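Local coordinates for protein TBC1 domain family member 22A (Homo sapiens, PDB 2QFZ) that probably acts as a GTPase-activating protein for Rab-family GTPases through its TBC domain and forms homodimers, at residues M58-L63 with T269-P274; S64-A69 with Q79-E84; R293-E298 with L306-N311. All coordinates share one frame; numbering follows the deposited sequence.

Contact 1 of 3, residues M58-L63 with T269-P274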
loop_
_atom_site.group_PDB
_atom_site.type_symbol
_atom_site.label_atom_id
_atom_site.label_comp_id
_atom_site.label_asym_id
_atom_site.label_seq_id
_atom_site.Cartn_x
_atom_site.Cartn_y
_atom_site.Cartn_z
ATOM N N MET A 58 -12.944 -1.227 9.462
ATOM C CA MET A 58 -12.656 -1.931 10.742
ATOM C C MET A 58 -11.799 -3.205 10.536
ATOM O O MET A 58 -10.993 -3.565 11.401
ATOM C CB MET A 58 -13.967 -2.288 11.443
ATOM C CG MET A 58 -13.840 -3.008 12.804
ATOM S SD MET A 58 -12.773 -2.233 14.063
ATOM C CE MET A 58 -13.621 -0.652 14.314
ATOM N N THR A 59 -12.033 -3.941 9.437
ATOM C CA THR A 59 -11.192 -5.108 9.128
ATOM C C THR A 59 -9.699 -4.718 9.004
ATOM O O THR A 59 -8.855 -5.308 9.670
ATOM C CB THR A 59 -11.695 -5.877 7.897
ATOM O OG1 THR A 59 -13.054 -6.268 8.092
ATOM C CG2 THR A 59 -10.865 -7.154 7.641
ATOM N N TRP A 60 -9.379 -3.713 8.189
ATOM C CA TRP A 60 -7.995 -3.215 8.109
ATOM C C TRP A 60 -7.406 -2.814 9.461
ATOM O O TRP A 60 -6.231 -3.125 9.791
ATOM C CB TRP A 60 -7.908 -2.028 7.139
ATOM C CG TRP A 60 -7.882 -2.384 5.697
ATOM C CD1 TRP A 60 -8.349 -3.511 5.127
ATOM C CD2 TRP A 60 -7.376 -1.570 4.619
ATOM N NE1 TRP A 60 -8.128 -3.496 3.772
ATOM C CE2 TRP A 60 -7.537 -2.313 3.429
ATOM C CE3 TRP A 60 -6.717 -0.341 4.561
ATOM C CZ2 TRP A 60 -7.102 -1.845 2.188
ATOM C CZ3 TRP A 60 -6.292 0.136 3.320
ATOM C CH2 TRP A 60 -6.498 -0.613 2.150
ATOM N N LYS A 61 -8.199 -2.113 10.251
ATOM C CA LYS A 61 -7.779 -1.773 11.609
ATOM C C LYS A 61 -7.479 -2.969 12.490
ATOM O O LYS A 61 -6.514 -2.936 13.260
ATOM C CB LYS A 61 -8.774 -0.849 12.287
ATOM C CG LYS A 61 -8.781 0.526 11.669
ATOM C CD LYS A 61 -9.838 1.444 12.317
ATOM C CE LYS A 61 -10.274 2.490 11.322
ATOM N NZ LYS A 61 -11.079 3.536 11.998
ATOM N N LEU A 62 -8.273 -4.026 12.395
ATOM C CA LEU A 62 -7.997 -5.221 13.186
ATOM C C LEU A 62 -6.802 -6.042 12.678
ATOM O O LEU A 62 -5.974 -6.507 13.492
ATOM C CB LEU A 62 -9.216 -6.123 13.316
ATOM C CG LEU A 62 -10.326 -5.536 14.167
ATOM C CD1 LEU A 62 -11.641 -6.296 13.911
ATOM C CD2 LEU A 62 -9.920 -5.520 15.688
ATOM N N LEU A 63 -6.721 -6.214 11.362
ATOM C CA LEU A 63 -5.682 -7.033 10.741
ATOM C C LEU A 63 -4.305 -6.387 10.865
ATOM O O LEU A 63 -3.325 -7.084 10.990
ATOM C CB LEU A 63 -6.015 -7.322 9.267
ATOM C CG LEU A 63 -7.113 -8.322 8.946
ATOM C CD1 LEU A 63 -7.355 -8.404 7.429
ATOM C CD2 LEU A 63 -6.757 -9.667 9.494
ATOM N N THR A 269 -5.438 -8.443 0.716
ATOM C CA THR A 269 -4.653 -9.652 0.773
ATOM C C THR A 269 -3.314 -9.470 1.444
ATOM O O THR A 269 -2.895 -10.350 2.208
ATOM C CB THR A 269 -4.459 -10.212 -0.633
ATOM O OG1 THR A 269 -5.752 -10.403 -1.183
ATOM C CG2 THR A 269 -3.718 -11.573 -0.594
ATOM N N TYR A 270 -2.613 -8.356 1.163
ATOM C CA TYR A 270 -1.360 -8.082 1.897
ATOM C C TYR A 270 -1.527 -8.122 3.419
ATOM O O TYR A 270 -0.633 -8.580 4.135
ATOM C CB TYR A 270 -0.681 -6.763 1.501
ATOM C CG TYR A 270 -0.019 -6.741 0.132
ATOM C CD1 TYR A 270 0.039 -7.868 -0.667
ATOM C CD2 TYR A 270 0.559 -5.581 -0.355
ATOM C CE1 TYR A 270 0.642 -7.837 -1.909
ATOM C CE2 TYR A 270 1.162 -5.535 -1.606
ATOM C CZ TYR A 270 1.193 -6.671 -2.370
ATOM O OH TYR A 270 1.760 -6.672 -3.576
ATOM N N GLN A 271 -2.639 -7.609 3.915
ATOM C CA GLN A 271 -2.887 -7.567 5.366
ATOM C C GLN A 271 -3.355 -8.935 5.937
ATOM O O GLN A 271 -3.393 -9.114 7.129
ATOM C CB GLN A 271 -3.895 -6.451 5.677
ATOM C CG GLN A 271 -3.208 -5.155 5.994
ATOM C CD GLN A 271 -4.072 -3.976 5.844
ATOM O OE1 GLN A 271 -4.946 -3.958 4.990
ATOM N NE2 GLN A 271 -3.823 -2.942 6.647
ATOM N N SER A 272 -3.730 -9.865 5.065
ATOM C CA SER A 272 -4.172 -11.204 5.444
ATOM C C SER A 272 -3.019 -12.172 5.495
ATOM O O SER A 272 -3.095 -13.195 6.161
ATOM C CB SER A 272 -5.145 -11.727 4.428
ATOM O OG SER A 272 -6.298 -10.927 4.391
ATOM N N GLU A 273 -1.959 -11.840 4.757
ATOM C CA GLU A 273 -0.790 -12.696 4.605
ATOM C C GLU A 273 0.219 -12.441 5.699
ATOM O O GLU A 273 0.348 -11.312 6.200
ATOM C CB GLU A 273 -0.105 -12.461 3.242
ATOM C CG GLU A 273 -0.735 -13.198 2.101
ATOM C CD GLU A 273 -0.381 -14.693 2.096
ATOM O OE1 GLU A 273 0.805 -15.029 2.178
ATOM O OE2 GLU A 273 -1.299 -15.524 2.006
ATOM N N PRO A 274 0.945 -13.496 6.088
ATOM C CA PRO A 274 2.092 -13.246 6.926
ATOM C C PRO A 274 3.151 -12.489 6.110
ATOM O O PRO A 274 3.454 -12.868 4.958
ATOM C CB PRO A 274 2.533 -14.645 7.365
ATOM C CG PRO A 274 1.976 -15.569 6.406
ATOM C CD PRO A 274 0.754 -14.931 5.806
#
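Trp60 and Leu63, one turn apart on helix 56-63, meet Gln271 and Ser272 in the segment 269-274, at the far end of helix 260-270 and beyond, inside the all-helical Rab-GAP TBC domain. The pairing is a buried example of distant sequence being joined: 205 residues separate the two segments. Gln271 brings its side-chain amide over one face of the Trp60 indole, placing CD 4.1 Å from Trp60 CG. Amide and ring planes stand 71° apart, so the group is pitched steeply against the ring instead of lying flat on it. The Trp60 NE1 proton goes to Asp268 OD1, which fixes the rotation of the indole beneath the amide. Replacing Trp60 by an alanine would probably leave that carboxylate oxygen without its indole partner and open a gap under the Gln271 amide. Leu63 makes the second half of the contact. Its CB faces the other segment, 4.3 Å from Gln271 CB and 3.8 Å from Gln271 O. CG lies anti to the carbonyl carbon (chi1 -74°), which leaves both methyls to one side of the same oxygen, CD1 at 4.0 Å and CD2 at 4.1 Å from Gln271 O. Ser47 of helix 40-47 packs against both Leu63 and Ser272. A last touch comes from Leu63 CD1, 4.1 Å from Ser272 OG, a hydroxyl hydrogen-bonded to Asp268 O.

Contact 2 of 3, residues S64-A69 with Q79-E84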
loop_
_atom_site.group_PDB
_atom_site.type_symbol
_atom_site.label_atom_id
_atom_site.label_comp_id
_atom_site.label_asym_id
_atom_site.label_seq_id
_atom_site.Cartn_x
_atom_site.Cartn_y
_atom_site.Cartn_z
ATOM N N SER A 64 -4.241 -5.059 10.890
ATOM C CA SER A 64 -2.993 -4.356 11.138
ATOM C C SER A 64 -2.587 -4.278 12.612
ATOM O O SER A 64 -1.503 -3.776 12.913
ATOM C CB SER A 64 -3.106 -2.930 10.671
ATOM O OG SER A 64 -3.956 -2.233 11.580
ATOM N N GLY A 65 -3.460 -4.702 13.521
ATOM C CA GLY A 65 -3.202 -4.610 14.956
ATOM C C GLY A 65 -3.414 -3.241 15.584
ATOM O O GLY A 65 -2.956 -2.983 16.694
ATOM N N TYR A 66 -4.080 -2.344 14.881
ATOM C CA TYR A 66 -4.349 -0.999 15.424
ATOM C C TYR A 66 -5.412 -1.094 16.543
ATOM O O TYR A 66 -5.278 -0.480 17.606
ATOM C CB TYR A 66 -4.793 -0.074 14.286
ATOM C CG TYR A 66 -5.170 1.325 14.673
ATOM C CD1 TYR A 66 -4.346 2.089 15.476
ATOM C CD2 TYR A 66 -6.365 1.902 14.206
ATOM C CE1 TYR A 66 -4.714 3.417 15.850
ATOM C CE2 TYR A 66 -6.725 3.220 14.553
ATOM C CZ TYR A 66 -5.887 3.960 15.391
ATOM O OH TYR A 66 -6.199 5.257 15.734
ATOM N N LEU A 67 -6.462 -1.864 16.284
ATOM C CA LEU A 67 -7.473 -2.104 17.251
ATOM C C LEU A 67 -7.404 -3.550 17.717
ATOM O O LEU A 67 -7.081 -4.443 16.925
ATOM C CB LEU A 67 -8.848 -1.794 16.695
ATOM C CG LEU A 67 -9.151 -0.300 16.487
ATOM C CD1 LEU A 67 -10.592 -0.130 16.098
ATOM C CD2 LEU A 67 -8.818 0.547 17.703
ATOM N N PRO A 68 -7.685 -3.771 19.012
ATOM C CA PRO A 68 -7.723 -5.096 19.656
ATOM C C PRO A 68 -8.868 -5.968 19.193
ATOM O O PRO A 68 -9.930 -5.443 18.814
ATOM C CB PRO A 68 -7.860 -4.759 21.145
ATOM C CG PRO A 68 -8.386 -3.373 21.195
ATOM C CD PRO A 68 -7.951 -2.682 19.964
ATOM N N ALA A 69 -8.620 -7.280 19.207
ATOM C CA ALA A 69 -9.594 -8.310 18.875
ATOM C C ALA A 69 -10.783 -8.306 19.840
ATOM O O ALA A 69 -11.913 -8.600 19.442
ATOM C CB ALA A 69 -8.924 -9.676 18.877
ATOM N N GLN A 79 -9.701 5.796 21.202
ATOM C CA GLN A 79 -9.592 7.127 21.746
ATOM C C GLN A 79 -8.179 7.424 22.277
ATOM O O GLN A 79 -7.653 8.493 22.063
ATOM C CB GLN A 79 -10.630 7.382 22.847
ATOM C CG GLN A 79 -10.746 8.870 23.148
ATOM C CD GLN A 79 -11.413 9.205 24.495
ATOM O OE1 GLN A 79 -11.071 8.637 25.543
ATOM N NE2 GLN A 79 -12.344 10.179 24.467
ATOM N N ARG A 80 -7.563 6.493 22.976
ATOM C CA ARG A 80 -6.212 6.791 23.517
ATOM C C ARG A 80 -5.148 6.929 22.417
ATOM O O ARG A 80 -4.326 7.833 22.483
ATOM C CB ARG A 80 -5.824 5.778 24.597
ATOM C CG ARG A 80 -6.803 5.902 25.769
ATOM C CD ARG A 80 -6.345 5.358 27.012
ATOM N NE ARG A 80 -6.929 4.079 27.397
ATOM C CZ ARG A 80 -7.541 3.822 28.569
ATOM N NH1 ARG A 80 -7.968 2.607 28.827
ATOM N NH2 ARG A 80 -7.763 4.759 29.456
ATOM N N LYS A 81 -5.200 6.082 21.385
ATOM C CA LYS A 81 -4.229 6.213 20.258
ATOM C C LYS A 81 -4.460 7.490 19.471
ATOM O O LYS A 81 -3.524 8.141 19.053
ATOM C CB LYS A 81 -4.257 4.984 19.367
ATOM C CG LYS A 81 -3.697 3.746 20.017
ATOM C CD LYS A 81 -3.583 2.609 19.045
ATOM C CE LYS A 81 -3.045 1.335 19.686
ATOM N NZ LYS A 81 -2.917 0.192 18.710
ATOM N N GLN A 82 -5.718 7.879 19.275
ATOM C CA GLN A 82 -5.997 9.137 18.612
ATOM C C GLN A 82 -5.445 10.330 19.430
ATOM O O GLN A 82 -4.786 11.196 18.878
ATOM C CB GLN A 82 -7.495 9.300 18.351
ATOM C CG GLN A 82 -8.014 8.480 17.146
ATOM C CD GLN A 82 -9.495 8.258 17.196
ATOM O OE1 GLN A 82 -10.164 8.608 18.184
ATOM N NE2 GLN A 82 -10.030 7.660 16.136
ATOM N N LYS A 83 -5.702 10.357 20.745
ATOM C CA LYS A 83 -5.151 11.417 21.588
ATOM C C LYS A 83 -3.636 11.463 21.532
ATOM O O LYS A 83 -3.057 12.521 21.569
ATOM C CB LYS A 83 -5.593 11.232 23.046
ATOM C CG LYS A 83 -7.061 11.537 23.243
ATOM C CD LYS A 83 -7.461 11.511 24.698
ATOM C CE LYS A 83 -8.938 11.760 24.827
ATOM N NZ LYS A 83 -9.348 13.024 24.123
ATOM N N GLU A 84 -2.978 10.308 21.450
ATOM C CA GLU A 84 -1.500 10.296 21.395
ATOM C C GLU A 84 -0.995 11.019 20.134
ATOM O O GLU A 84 -0.004 11.751 20.178
ATOM C CB GLU A 84 -0.982 8.855 21.473
ATOM C CG GLU A 84 0.508 8.706 21.342
#
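A trans first torsion in Tyr66 (chi1 177°) carries its ring toward helix 74-91, while the side chain of Lys81, fully extended beyond CG, runs back the other way, so that the two chains lie antiparallel, side by side. The ring approaches the lysine methylenes obliquely, Tyr66 CE1 lying 3.5 Å from Lys81 CD and 3.9 Å from Lys81 CB. At its far end the lysine reaches the tyrosine's own backbone, with Lys81 NZ donating to Tyr66 O at 2.7 Å. The C=O...N angle is 125° and the donor is tilted 23° from the carbonyl plane. One residue thus receives both the apolar shaft and the charged tip of Lys81. Gln82 adds a looser touch, its CG 4.0 Å from Tyr66 OH, and its amide plane is turned steeply against the ring. The polar ends of both meet on a third residue: Tyr66 OH and Gln82 NE2 are each hydrogen-bonded to Asp190 OD1, while Trp193 of the same helix 181-200 meets the tyrosine ring. Just before Tyr66, Gly65 has positive phi and ends helix 56-63 in a Schellman motif, a common way to end a helix, here leading into the connection between two helices of the TBC domain.

Contact 3 of 3, residues R293-E298 with L306-N311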
loop_
_atom_site.group_PDB
_atom_site.type_symbol
_atom_site.label_atom_id
_atom_site.label_comp_id
_atom_site.label_asym_id
_atom_site.label_seq_id
_atom_site.Cartn_x
_atom_site.Cartn_y
_atom_site.Cartn_z
ATOM N N ARG A 293 4.245 -11.166 -20.388
ATOM C CA ARG A 293 5.366 -11.803 -20.979
ATOM C C ARG A 293 5.307 -11.705 -22.522
ATOM O O ARG A 293 6.347 -11.537 -23.158
ATOM C CB ARG A 293 5.516 -13.241 -20.492
ATOM C CG ARG A 293 4.377 -14.183 -20.816
ATOM C CD ARG A 293 4.694 -15.615 -20.321
ATOM N NE ARG A 293 6.082 -16.021 -20.563
ATOM C CZ ARG A 293 6.556 -16.575 -21.689
ATOM N NH1 ARG A 293 5.780 -16.823 -22.748
ATOM N NH2 ARG A 293 7.846 -16.891 -21.753
ATOM N N LYS A 294 4.099 -11.774 -23.098
ATOM C CA LYS A 294 3.887 -11.741 -24.561
ATOM C C LYS A 294 4.326 -10.416 -25.169
ATOM O O LYS A 294 5.119 -10.387 -26.103
ATOM C CB LYS A 294 2.391 -11.988 -24.877
ATOM C CG LYS A 294 1.946 -11.723 -26.354
ATOM N N GLU A 295 3.807 -9.316 -24.633
ATOM C CA GLU A 295 4.231 -7.988 -25.045
ATOM C C GLU A 295 5.732 -7.660 -24.762
ATOM O O GLU A 295 6.330 -6.921 -25.522
ATOM C CB GLU A 295 3.342 -6.935 -24.393
ATOM C CG GLU A 295 1.874 -6.982 -24.831
ATOM C CD GLU A 295 0.945 -7.762 -23.897
ATOM O OE1 GLU A 295 1.344 -8.815 -23.342
ATOM O OE2 GLU A 295 -0.216 -7.305 -23.732
ATOM N N ILE A 296 6.308 -8.192 -23.674
ATOM C CA ILE A 296 7.740 -8.058 -23.355
ATOM C C ILE A 296 8.623 -8.736 -24.407
ATOM O O ILE A 296 9.519 -8.134 -24.955
ATOM C CB ILE A 296 8.097 -8.674 -21.942
ATOM C CG1 ILE A 296 7.577 -7.807 -20.804
ATOM C CG2 ILE A 296 9.629 -8.873 -21.759
ATOM C CD1 ILE A 296 7.627 -8.506 -19.413
ATOM N N LEU A 297 8.364 -10.004 -24.649
ATOM C CA LEU A 297 9.104 -10.808 -25.603
ATOM C C LEU A 297 8.978 -10.381 -27.097
ATOM O O LEU A 297 9.859 -10.699 -27.901
ATOM C CB LEU A 297 8.684 -12.258 -25.440
ATOM C CG LEU A 297 9.092 -12.902 -24.094
ATOM C CD1 LEU A 297 8.268 -14.202 -23.819
ATOM C CD2 LEU A 297 10.558 -13.195 -24.075
ATOM N N GLU A 298 7.913 -9.648 -27.435
ATOM C CA GLU A 298 7.717 -9.083 -28.761
ATOM C C GLU A 298 8.422 -7.739 -28.913
ATOM O O GLU A 298 8.680 -7.291 -30.044
ATOM C CB GLU A 298 6.228 -8.851 -29.017
ATOM N N LEU A 306 11.769 -0.585 -21.852
ATOM C CA LEU A 306 11.769 0.121 -20.576
ATOM C C LEU A 306 10.501 1.022 -20.391
ATOM O O LEU A 306 9.879 0.959 -19.358
ATOM C CB LEU A 306 13.094 0.905 -20.392
ATOM C CG LEU A 306 13.287 1.641 -19.063
ATOM C CD1 LEU A 306 12.937 0.711 -17.869
ATOM C CD2 LEU A 306 14.653 2.178 -18.936
ATOM N N LEU A 307 10.101 1.795 -21.401
ATOM C CA LEU A 307 8.866 2.615 -21.327
ATOM C C LEU A 307 7.624 1.836 -20.999
ATOM O O LEU A 307 6.832 2.301 -20.207
ATOM C CB LEU A 307 8.592 3.410 -22.605
ATOM C CG LEU A 307 9.535 4.609 -22.778
ATOM C CD1 LEU A 307 9.700 4.893 -24.279
ATOM C CD2 LEU A 307 9.067 5.867 -22.008
ATOM N N PHE A 308 7.474 0.669 -21.629
ATOM C CA PHE A 308 6.364 -0.263 -21.423
ATOM C C PHE A 308 6.344 -0.798 -19.968
ATOM O O PHE A 308 5.318 -0.781 -19.316
ATOM C CB PHE A 308 6.490 -1.444 -22.422
ATOM C CG PHE A 308 5.411 -2.470 -22.290
ATOM C CD1 PHE A 308 4.105 -2.186 -22.696
ATOM C CD2 PHE A 308 5.686 -3.738 -21.774
ATOM C CE1 PHE A 308 3.097 -3.135 -22.569
ATOM C CE2 PHE A 308 4.669 -4.687 -21.636
ATOM C CZ PHE A 308 3.363 -4.371 -22.064
ATOM N N LEU A 309 7.495 -1.264 -19.481
ATOM C CA LEU A 309 7.603 -1.848 -18.135
ATOM C C LEU A 309 7.304 -0.796 -17.049
ATOM O O LEU A 309 6.849 -1.135 -15.946
ATOM C CB LEU A 309 8.991 -2.430 -17.918
ATOM C CG LEU A 309 9.340 -3.746 -18.633
ATOM C CD1 LEU A 309 10.847 -4.079 -18.582
ATOM C CD2 LEU A 309 8.549 -4.877 -18.026
ATOM N N GLN A 310 7.593 0.463 -17.382
ATOM C CA GLN A 310 7.359 1.600 -16.509
ATOM C C GLN A 310 5.966 2.152 -16.679
ATOM O O GLN A 310 5.587 3.031 -15.943
ATOM C CB GLN A 310 8.370 2.709 -16.806
ATOM C CG GLN A 310 9.741 2.458 -16.322
ATOM C CD GLN A 310 10.731 3.559 -16.703
ATOM O OE1 GLN A 310 10.524 4.298 -17.668
ATOM N NE2 GLN A 310 11.830 3.647 -15.956
ATOM N N ASN A 311 5.213 1.662 -17.673
ATOM C CA ASN A 311 3.885 2.206 -18.001
ATOM C C ASN A 311 2.945 1.104 -18.433
ATOM O O ASN A 311 2.342 1.176 -19.493
ATOM C CB ASN A 311 3.980 3.237 -19.123
ATOM C CG ASN A 311 4.790 4.467 -18.735
ATOM O OD1 ASN A 311 4.252 5.420 -18.158
ATOM N ND2 ASN A 311 6.071 4.479 -19.100
#
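Ile296 and Leu309 form the buried side of this contact, set roughly perpendicular to each other with Ile296 CD1 4.0 Å from Leu309 CD2. The same leucine methyl lies 4.2 Å from Ile296 CG1, so it rests against the outer length of the isoleucine chain. Both residues also pack on Leu289 of helix 276-291, and helix 229-237 supplies His234 to Ile296 and Leu235 to Leu309. Phe308 marks the passage to the outer side. Its CG is trans to the backbone N (chi1 179°), which extends the ring toward helix 293-298. There Ile296 CG1 comes up at the ring edge, close to the ring plane and 4.3 Å from Phe308 CE2, whereas Glu295 CB approaches obliquely and more closely, 3.5 Å from Phe308 CZ. Beyond CG, which still lies 4.1 Å from Phe308 CZ, a bend at chi2 (96°) leads the glutamate carboxylate away, so the acid offers the ring its CB and CG. On the more exposed flank the second segment is tied within itself, Asn311 ND2 donating to a lone pair of Leu307 O at 2.6 Å. That bond is nearly straight (169°) and lies in the amide plane. The whole is a packing of two short consecutive helices, 293-298 and 302-309, joined by a brief connection, against the all-helical body of the TBC structure.

Overall arrangement
Contacts 1 and 2 meet at the end of helix 56-63: contact 1 joins the helix itself to a segment far along the chain, and contact 2, nested within that long loop, ties the loop that follows the helix to helix 74-91. They touch through a probable backbone bond from Leu67 N to Lys61 O, and Lys61 NZ salt-bridges Asp190, the acid that also serves contact 2. Contact 3 stands apart on the opposite side of the chain's centre, its centre about 32 Å from that of contact 1. Burial is deepest at contact 1, where an amide meets an indole; contact 2, farther out, relies on a lysine-carbonyl bond; contact 3, outermost, is apolar across its interface.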